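PDB 6ITW: type VI immunity protein Atu4351 from Agrobacterium fabrum, which probably neutralises the cognate DNase toxin (Tde1) of the type VI secretion system, acting as the immunity half of an effector-immunity pair. Local coordinates for residues Gly118-Glu122 with Leu208-Thr212; Met154-Leu158 with Leu183-Met188; Ile107-His112 with Ala200-Phe206. All blocks are in the same frame, centred on the assembly; numbering follows the deposited sequence.

Interaction 1 of 3, residues Gly118-Glu122 with Leu208-Thr212; sequences GLFKE and LYDTT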
loop_
_atom_site.group_PDB
_atom_site.type_symbol
_atom_site.label_atom_id
_atom_site.label_comp_id
_atom_site.label_asym_id
_atom_site.label_seq_id
_atom_site.Cartn_x
_atom_site.Cartn_y
_atom_site.Cartn_z
ATOM N N GLY A 118 1.845 12.625 -7.965
ATOM C CA GLY A 118 0.933 13.497 -8.698
ATOM C C GLY A 118 0.489 14.733 -7.937
ATOM O O GLY A 118 -0.023 15.669 -8.554
ATOM N N LEU A 119 0.648 14.749 -6.607
ATOM C CA LEU A 119 0.463 15.988 -5.854
ATOM C C LEU A 119 1.534 17.019 -6.186
ATOM O O LEU A 119 1.291 18.220 -6.047
ATOM C CB LEU A 119 0.494 15.722 -4.348
ATOM C CG LEU A 119 -0.818 15.576 -3.594
ATOM C CD1 LEU A 119 -0.536 15.274 -2.127
ATOM C CD2 LEU A 119 -1.664 16.831 -3.736
ATOM N N PHE A 120 2.724 16.578 -6.608
ATOM C CA PHE A 120 3.886 17.450 -6.699
ATOM C C PHE A 120 4.442 17.627 -8.111
ATOM O O PHE A 120 5.122 18.626 -8.363
ATOM C CB PHE A 120 4.993 16.936 -5.758
ATOM C CG PHE A 120 4.538 16.814 -4.339
ATOM C CD1 PHE A 120 4.330 17.948 -3.564
ATOM C CD2 PHE A 120 4.269 15.577 -3.782
ATOM C CE1 PHE A 120 3.881 17.843 -2.248
ATOM C CE2 PHE A 120 3.814 15.462 -2.466
ATOM C CZ PHE A 120 3.622 16.593 -1.705
ATOM N N LYS A 121 4.200 16.695 -9.022
ATOM C CA LYS A 121 4.404 16.917 -10.446
ATOM C C LYS A 121 3.118 16.505 -11.145
ATOM O O LYS A 121 2.560 15.442 -10.849
ATOM C CB LYS A 121 5.620 16.145 -10.979
ATOM C CG LYS A 121 5.316 15.050 -11.998
ATOM C CD LYS A 121 6.608 14.429 -12.534
ATOM C CE LYS A 121 6.374 13.053 -13.162
ATOM N NZ LYS A 121 7.637 12.467 -13.716
ATOM N N GLU A 122 2.620 17.371 -12.024
ATOM C CA GLU A 122 1.312 17.149 -12.625
ATOM C C GLU A 122 1.369 15.999 -13.622
ATOM O O GLU A 122 2.322 15.875 -14.397
ATOM C CB GLU A 122 0.827 18.417 -13.311
ATOM C CG GLU A 122 -0.667 18.483 -13.507
ATOM C CD GLU A 122 -1.106 19.840 -14.029
ATOM O OE1 GLU A 122 -0.303 20.487 -14.743
ATOM O OE2 GLU A 122 -2.244 20.262 -13.717
ATOM N N LEU A 208 3.032 13.661 5.107
ATOM C CA LEU A 208 3.102 13.606 3.653
ATOM C C LEU A 208 4.471 14.062 3.190
ATOM O O LEU A 208 4.969 15.103 3.631
ATOM C CB LEU A 208 2.022 14.493 3.038
ATOM C CG LEU A 208 2.068 14.792 1.538
ATOM C CD1 LEU A 208 1.751 13.541 0.733
ATOM C CD2 LEU A 208 1.069 15.900 1.222
ATOM N N TYR A 209 5.080 13.286 2.304
ATOM C CA TYR A 209 6.402 13.598 1.780
ATOM C C TYR A 209 6.351 13.802 0.276
ATOM O O TYR A 209 5.554 13.177 -0.434
ATOM C CB TYR A 209 7.407 12.492 2.082
ATOM C CG TYR A 209 7.896 12.483 3.494
ATOM C CD1 TYR A 209 7.124 11.939 4.518
ATOM C CD2 TYR A 209 9.142 13.002 3.810
ATOM C CE1 TYR A 209 7.589 11.922 5.824
ATOM C CE2 TYR A 209 9.615 12.988 5.115
ATOM C CZ TYR A 209 8.835 12.452 6.118
ATOM O OH TYR A 209 9.304 12.447 7.411
ATOM N N ASP A 210 7.245 14.653 -0.202
ATOM C CA ASP A 210 7.374 14.972 -1.619
ATOM C C ASP A 210 8.567 14.181 -2.154
ATOM O O ASP A 210 9.719 14.555 -1.934
ATOM C CB ASP A 210 7.541 16.480 -1.788
ATOM C CG ASP A 210 7.642 16.917 -3.243
ATOM O OD1 ASP A 210 8.071 16.112 -4.094
ATOM O OD2 ASP A 210 7.302 18.092 -3.525
ATOM N N THR A 211 8.292 13.078 -2.854
ATOM C CA THR A 211 9.344 12.279 -3.477
ATOM C C THR A 211 9.643 12.717 -4.912
ATOM O O THR A 211 10.270 11.959 -5.664
ATOM C CB THR A 211 8.986 10.788 -3.435
ATOM O OG1 THR A 211 7.695 10.575 -4.019
ATOM C CG2 THR A 211 8.963 10.301 -2.002
ATOM N N THR A 212 9.203 13.923 -5.295
ATOM C CA THR A 212 9.505 14.510 -6.600
ATOM C C THR A 212 10.880 15.160 -6.609
ATOM O O THR A 212 11.638 15.003 -7.571
ATOM C CB THR A 212 8.431 15.543 -6.970
ATOM O OG1 THR A 212 7.348 14.900 -7.653
ATOM C CG2 THR A 212 9.005 16.688 -7.810
#

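Interaction 2 of 3, residues Met154-Leu158 with Leu183-Met188; sequences MFNRL and LTVENM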
loop_
_atom_site.group_PDB
_atom_site.type_symbol
_atom_site.label_atom_id
_atom_site.label_comp_id
_atom_site.label_asym_id
_atom_site.label_seq_id
_atom_site.Cartn_x
_atom_site.Cartn_y
_atom_site.Cartn_z
HETATM N N MSE A 154 14.447 -6.740 6.102
HETATM C CA MSE A 154 13.884 -7.787 6.965
HETATM C C MSE A 154 13.072 -8.895 6.262
HETATM O O MSE A 154 12.852 -9.956 6.870
HETATM C CB MSE A 154 12.991 -7.168 8.054
HETATM C CG MSE A 154 13.708 -6.302 9.045
HETATM SE SE MSE A 154 12.548 -5.883 10.578
HETATM C CE MSE A 154 11.457 -4.510 9.748
ATOM N N PHE A 155 12.620 -8.680 5.016
ATOM C CA PHE A 155 11.642 -9.614 4.442
ATOM C C PHE A 155 12.162 -11.055 4.404
ATOM O O PHE A 155 11.491 -11.973 4.892
ATOM C CB PHE A 155 11.198 -9.201 3.040
ATOM C CG PHE A 155 10.204 -10.176 2.437
ATOM C CD1 PHE A 155 8.881 -10.193 2.872
ATOM C CD2 PHE A 155 10.600 -11.110 1.484
ATOM C CE1 PHE A 155 7.958 -11.099 2.343
ATOM C CE2 PHE A 155 9.681 -12.020 0.953
ATOM C CZ PHE A 155 8.363 -12.012 1.378
ATOM N N ASN A 156 13.346 -11.280 3.820
ATOM C CA ASN A 156 13.830 -12.653 3.635
ATOM C C ASN A 156 13.945 -13.401 4.957
ATOM O O ASN A 156 13.492 -14.547 5.075
ATOM C CB ASN A 156 15.169 -12.647 2.909
ATOM C CG ASN A 156 15.025 -12.253 1.458
ATOM O OD1 ASN A 156 13.923 -12.263 0.909
ATOM N ND2 ASN A 156 16.129 -11.884 0.833
ATOM N N ARG A 157 14.521 -12.762 5.977
ATOM C CA ARG A 157 14.599 -13.419 7.278
ATOM C C ARG A 157 13.211 -13.674 7.853
ATOM O O ARG A 157 12.972 -14.717 8.479
ATOM C CB ARG A 157 15.446 -12.586 8.241
ATOM C CG ARG A 157 16.930 -12.523 7.874
ATOM C CD ARG A 157 17.701 -11.624 8.849
ATOM N NE ARG A 157 17.522 -10.218 8.510
ATOM C CZ ARG A 157 17.584 -9.215 9.383
ATOM N NH1 ARG A 157 17.809 -9.453 10.670
ATOM N NH2 ARG A 157 17.395 -7.971 8.970
ATOM N N LEU A 158 12.270 -12.744 7.647
ATOM C CA LEU A 158 10.937 -12.957 8.202
ATOM C C LEU A 158 10.205 -14.074 7.461
ATOM O O LEU A 158 9.526 -14.898 8.084
ATOM C CB LEU A 158 10.139 -11.657 8.173
ATOM C CG LEU A 158 10.619 -10.549 9.117
ATOM C CD1 LEU A 158 9.687 -9.370 8.967
ATOM C CD2 LEU A 158 10.717 -11.004 10.610
ATOM N N LEU A 183 12.680 -2.157 16.106
ATOM C CA LEU A 183 12.536 -2.494 14.696
ATOM C C LEU A 183 13.615 -3.527 14.365
ATOM O O LEU A 183 14.675 -3.217 13.818
ATOM C CB LEU A 183 12.658 -1.241 13.851
ATOM C CG LEU A 183 11.833 -1.131 12.578
ATOM C CD1 LEU A 183 10.359 -1.104 12.939
ATOM C CD2 LEU A 183 12.258 0.117 11.812
ATOM N N THR A 184 13.358 -4.772 14.774
ATOM C CA THR A 184 14.207 -5.919 14.477
ATOM C C THR A 184 13.316 -7.123 14.182
ATOM O O THR A 184 12.154 -7.175 14.598
ATOM C CB THR A 184 15.170 -6.271 15.637
ATOM O OG1 THR A 184 14.416 -6.519 16.828
ATOM C CG2 THR A 184 16.157 -5.149 15.895
ATOM N N VAL A 185 13.884 -8.104 13.469
ATOM C CA VAL A 185 13.129 -9.301 13.084
ATOM C C VAL A 185 12.566 -10.013 14.302
ATOM O O VAL A 185 11.461 -10.560 14.248
ATOM C CB VAL A 185 13.995 -10.257 12.229
ATOM C CG1 VAL A 185 14.517 -9.542 10.994
ATOM C CG2 VAL A 185 15.136 -10.840 13.036
ATOM N N GLU A 186 13.280 -9.979 15.430
ATOM C CA GLU A 186 12.812 -10.685 16.620
ATOM C C GLU A 186 11.496 -10.118 17.136
ATOM O O GLU A 186 10.712 -10.849 17.750
ATOM C CB GLU A 186 13.873 -10.626 17.726
ATOM C CG GLU A 186 15.175 -11.384 17.437
ATOM C CD GLU A 186 16.129 -10.638 16.483
ATOM O OE1 GLU A 186 15.875 -9.448 16.154
ATOM O OE2 GLU A 186 17.136 -11.259 16.058
ATOM N N ASN A 187 11.236 -8.825 16.913
ATOM C CA ASN A 187 10.022 -8.183 17.413
ATOM C C ASN A 187 8.878 -8.213 16.393
ATOM O O ASN A 187 7.802 -7.665 16.660
ATOM C CB ASN A 187 10.356 -6.739 17.829
ATOM C CG ASN A 187 9.197 -6.021 18.518
ATOM O OD1 ASN A 187 8.467 -6.602 19.330
ATOM N ND2 ASN A 187 9.021 -4.738 18.182
HETATM N N MSE A 188 9.081 -8.835 15.237
HETATM C CA MSE A 188 8.046 -8.904 14.210
HETATM C C MSE A 188 7.201 -10.202 14.316
HETATM O O MSE A 188 7.728 -11.271 14.643
HETATM C CB MSE A 188 8.698 -8.810 12.833
HETATM C CG MSE A 188 9.619 -7.596 12.642
HETATM SE SE MSE A 188 8.693 -5.876 12.824
HETATM C CE MSE A 188 7.799 -5.795 11.083
HETATM O O HOH W 1 16.632 -7.263 12.834
#

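Interaction 3 of 3, residues Ile107-His112 with Ala200-Phe206; sequences INILLH and AAQAGPF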
loop_
_atom_site.group_PDB
_atom_site.type_symbol
_atom_site.label_atom_id
_atom_site.label_comp_id
_atom_site.label_asym_id
_atom_site.label_seq_id
_atom_site.Cartn_x
_atom_site.Cartn_y
_atom_site.Cartn_z
ATOM N N ILE A 107 0.746 4.535 1.254
ATOM C CA ILE A 107 0.436 4.803 2.653
ATOM C C ILE A 107 1.298 3.859 3.484
ATOM O O ILE A 107 0.996 2.663 3.601
ATOM C CB ILE A 107 -1.052 4.623 2.968
ATOM C CG1 ILE A 107 -1.918 5.484 2.038
ATOM C CG2 ILE A 107 -1.325 5.006 4.394
ATOM C CD1 ILE A 107 -3.435 5.391 2.359
ATOM N N ASN A 108 2.378 4.391 4.056
ATOM C CA ASN A 108 3.325 3.597 4.832
ATOM C C ASN A 108 2.803 3.519 6.262
ATOM O O ASN A 108 3.000 4.438 7.065
ATOM C CB ASN A 108 4.720 4.205 4.751
ATOM C CG ASN A 108 5.766 3.360 5.442
ATOM O OD1 ASN A 108 5.475 2.666 6.422
ATOM N ND2 ASN A 108 7.000 3.415 4.944
ATOM N N ILE A 109 2.137 2.399 6.573
ATOM C CA ILE A 109 1.471 2.203 7.862
ATOM C C ILE A 109 2.488 2.061 8.993
ATOM O O ILE A 109 2.257 2.523 10.120
ATOM C CB ILE A 109 0.565 0.961 7.780
ATOM C CG1 ILE A 109 -0.687 1.264 6.968
ATOM C CG2 ILE A 109 0.237 0.431 9.187
ATOM C CD1 ILE A 109 -1.685 2.112 7.695
ATOM N N LEU A 110 3.599 1.370 8.727
ATOM C CA LEU A 110 4.604 1.124 9.761
ATOM C C LEU A 110 5.248 2.431 10.228
ATOM O O LEU A 110 5.387 2.665 11.431
ATOM C CB LEU A 110 5.669 0.163 9.217
ATOM C CG LEU A 110 6.795 -0.305 10.149
ATOM C CD1 LEU A 110 6.197 -0.975 11.346
ATOM C CD2 LEU A 110 7.791 -1.253 9.451
ATOM N N LEU A 111 5.625 3.300 9.290
ATOM C CA LEU A 111 6.401 4.500 9.577
ATOM C C LEU A 111 5.555 5.768 9.622
ATOM O O LEU A 111 6.090 6.832 9.942
ATOM C CB LEU A 111 7.520 4.664 8.530
ATOM C CG LEU A 111 8.544 3.514 8.494
ATOM C CD1 LEU A 111 9.756 3.842 7.632
ATOM C CD2 LEU A 111 8.965 3.128 9.922
ATOM N N HIS A 112 4.257 5.668 9.324
ATOM C CA HIS A 112 3.308 6.783 9.378
ATOM C C HIS A 112 3.653 7.870 8.365
ATOM O O HIS A 112 3.731 9.052 8.703
ATOM C CB HIS A 112 3.193 7.364 10.786
ATOM C CG HIS A 112 2.279 6.585 11.670
ATOM N ND1 HIS A 112 1.091 7.097 12.146
ATOM C CD2 HIS A 112 2.357 5.317 12.137
ATOM C CE1 HIS A 112 0.486 6.185 12.886
ATOM N NE2 HIS A 112 1.230 5.094 12.892
ATOM N N ALA A 200 -2.764 0.878 13.949
ATOM C CA ALA A 200 -1.679 1.751 13.528
ATOM C C ALA A 200 -2.203 3.063 12.958
ATOM O O ALA A 200 -1.673 4.134 13.263
ATOM C CB ALA A 200 -0.819 1.019 12.505
ATOM N N ALA A 201 -3.250 3.009 12.141
ATOM C CA ALA A 201 -3.688 4.238 11.494
ATOM C C ALA A 201 -4.349 5.207 12.463
ATOM O O ALA A 201 -4.625 6.349 12.074
ATOM C CB ALA A 201 -4.652 3.925 10.352
ATOM N N GLN A 202 -4.622 4.781 13.698
ATOM C CA GLN A 202 -5.157 5.669 14.718
ATOM C C GLN A 202 -4.127 6.030 15.776
ATOM O O GLN A 202 -4.440 6.792 16.688
ATOM C CB GLN A 202 -6.373 5.036 15.399
ATOM C CG GLN A 202 -7.497 4.665 14.486
ATOM C CD GLN A 202 -8.689 4.169 15.277
ATOM O OE1 GLN A 202 -9.508 4.961 15.729
ATOM N NE2 GLN A 202 -8.781 2.854 15.468
ATOM N N ALA A 203 -2.917 5.500 15.686
ATOM C CA ALA A 203 -1.910 5.690 16.732
ATOM C C ALA A 203 -0.948 6.815 16.354
ATOM O O ALA A 203 0.265 6.620 16.244
ATOM C CB ALA A 203 -1.157 4.378 16.979
ATOM N N GLY A 204 -1.495 8.005 16.134
ATOM C CA GLY A 204 -0.691 9.133 15.721
ATOM C C GLY A 204 -0.923 9.585 14.288
ATOM O O GLY A 204 -1.590 8.907 13.497
ATOM N N PRO A 205 -0.359 10.739 13.928
ATOM C CA PRO A 205 -0.595 11.320 12.596
ATOM C C PRO A 205 0.334 10.732 11.541
ATOM O O PRO A 205 1.272 9.996 11.836
ATOM C CB PRO A 205 -0.291 12.811 12.802
ATOM C CG PRO A 205 0.746 12.812 13.887
ATOM C CD PRO A 205 0.396 11.649 14.809
ATOM N N PHE A 206 0.063 11.109 10.291
ATOM C CA PHE A 206 0.865 10.732 9.134
ATOM C C PHE A 206 1.481 11.968 8.502
ATOM O O PHE A 206 0.825 13.006 8.385
ATOM C CB PHE A 206 0.022 10.018 8.077
ATOM C CG PHE A 206 -0.329 8.626 8.436
ATOM C CD1 PHE A 206 -1.278 8.369 9.421
ATOM C CD2 PHE A 206 0.287 7.559 7.793
ATOM C CE1 PHE A 206 -1.602 7.070 9.757
ATOM C CE2 PHE A 206 -0.023 6.263 8.126
ATOM C CZ PHE A 206 -0.967 6.014 9.108
#

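Interaction 1 of 3, residues Gly118-Glu122 with Leu208-Thr212
An aspartate side chain lying flat over a phenylalanine ring gives this contact its character: CB of D210 sits 3.7 Å from the centroid of the F120 ring and almost exactly on the ring normal, a CH-pi contact. It lies near one edge of the mixed beta-sheet, where strand 207-209 runs out between its neighbours 113-116 and 218-221, and where the chain leaving strand 113-116 folds back as a loop. The carboxylate lies over the same face, with OD2 of D210 3.0 Å from CD1 of F120, and OD1 of D210 also accepts from N of T212 at 2.7 Å, an Asx turn. No hydrogen bond joins the two segments, so burial of F120, which gives up the most surface, does the work. Toward the sheet the ring also meets aliphatic side chains: CZ of F120 lies 3.9 Å from CD2 of L208, and V219 of the outermost strand also packs on F120. CE2 of F120 is 3.5 Å from the carbonyl O of Y209. L119 adds its CD1, 3.8 Å from CD2 of L208. T212 points toward the loop, its OG1 resting 3.6 Å from CB of F120.

Interaction 2 of 3, residues Met154-Leu158 with Leu183-Met188
V185 buries the most surface here, with M154 close behind and L158 third, and the contact is best read as a valine received between side chains from the start of helix 155-162 and the residue before it. CB of V185 lies 3.7 Å from CD2 of L158, while CG1 of V185 reaches CG of M154 at 3.9 Å. M154, present as selenomethionine, extends along the opposing chain: its SE is 3.9 Å from C of T184 and 4.0 Å from CG of M188, itself a selenomethionine. L158 reaches M188 as well, CD2 to CB at 3.7 Å. The motif is a helix start packed against a short 3-10 turn, 185-187, which leads into strand 188-192 of the small two-stranded antiparallel sheet in the Tdi1 C-terminal region. The bond from N of L158 to O of M154, 3.0 Å, sets these two side chains one helical turn apart, so both can face V185. R157 lays a face of its guanidinium over CG1 of V185, 3.3 Å from NH1, while its NH2 bonds O of L153 and forms a salt bridge with D148. A water accepts from both NH1 of R157, at 3.3 Å, and N of V185, at 2.9 Å.

Interaction 3 of 3, residues Ile107-His112 with Ala200-Phe206
Two turns face each other where segment 107-112 leaves its strand and segment 200-206 leaves its helix. In the first, strand 103-108 ends in an Asx motif, OD1 of N108 accepting from N of L111 at 2.9 Å, and the chain swings round to H112, which takes the left-handed conformation. In the second, a type I beta turn from A200 to A203 starts at the last residue of helix 193-200, and G204 adopts backbone angles that call for glycine. The segments draw together at H112 and F206, whose CA atoms are 4.6 Å apart, just before strands 113-116 and 207-209 pair in parallel within the mixed sheet; CA of F206 makes a CA-H...O contact of 3.3 Å with O of H112. Deeper in, I109 meets the end of the helix, CG2 to CB of A200 at 3.5 Å, and its CD1 lies 4.2 Å from CZ of F206. Helix 66-73 also packs here, I68 on I109 and A72 on F206. H112 buries the most surface. Its imidazole and the F206 ring form an offset stack, centroids 4.3 Å apart and planes at 25°, and the curve of segment 200-206 passes round the imidazole. There ND1 of H112 donates to O of P205 at 2.9 Å.

Overall arrangement
The three contacts illustrate how chemistry follows place in a fold, though each mixes buried and more exposed residues. Interactions 1 and 3 reach the same mixed sheet and adjoin in sequence: interaction 3 lies just before the two parallel strands 113-116 and 207-209, while interaction 1 takes in the end of strand 207-209 and the loop after strand 113-116. Interaction 3, nearest the chain centre and largest in buried area, combines a direct hydrogen bond with ring stacking; interaction 1 lacks such a bond and centres on one ring. Interaction 2, whose centre lies about 19 Å from the centre of the chain, joins a helix to the turn before a different, smaller sheet through aliphatic and selenomethionine side chains and a bridging water.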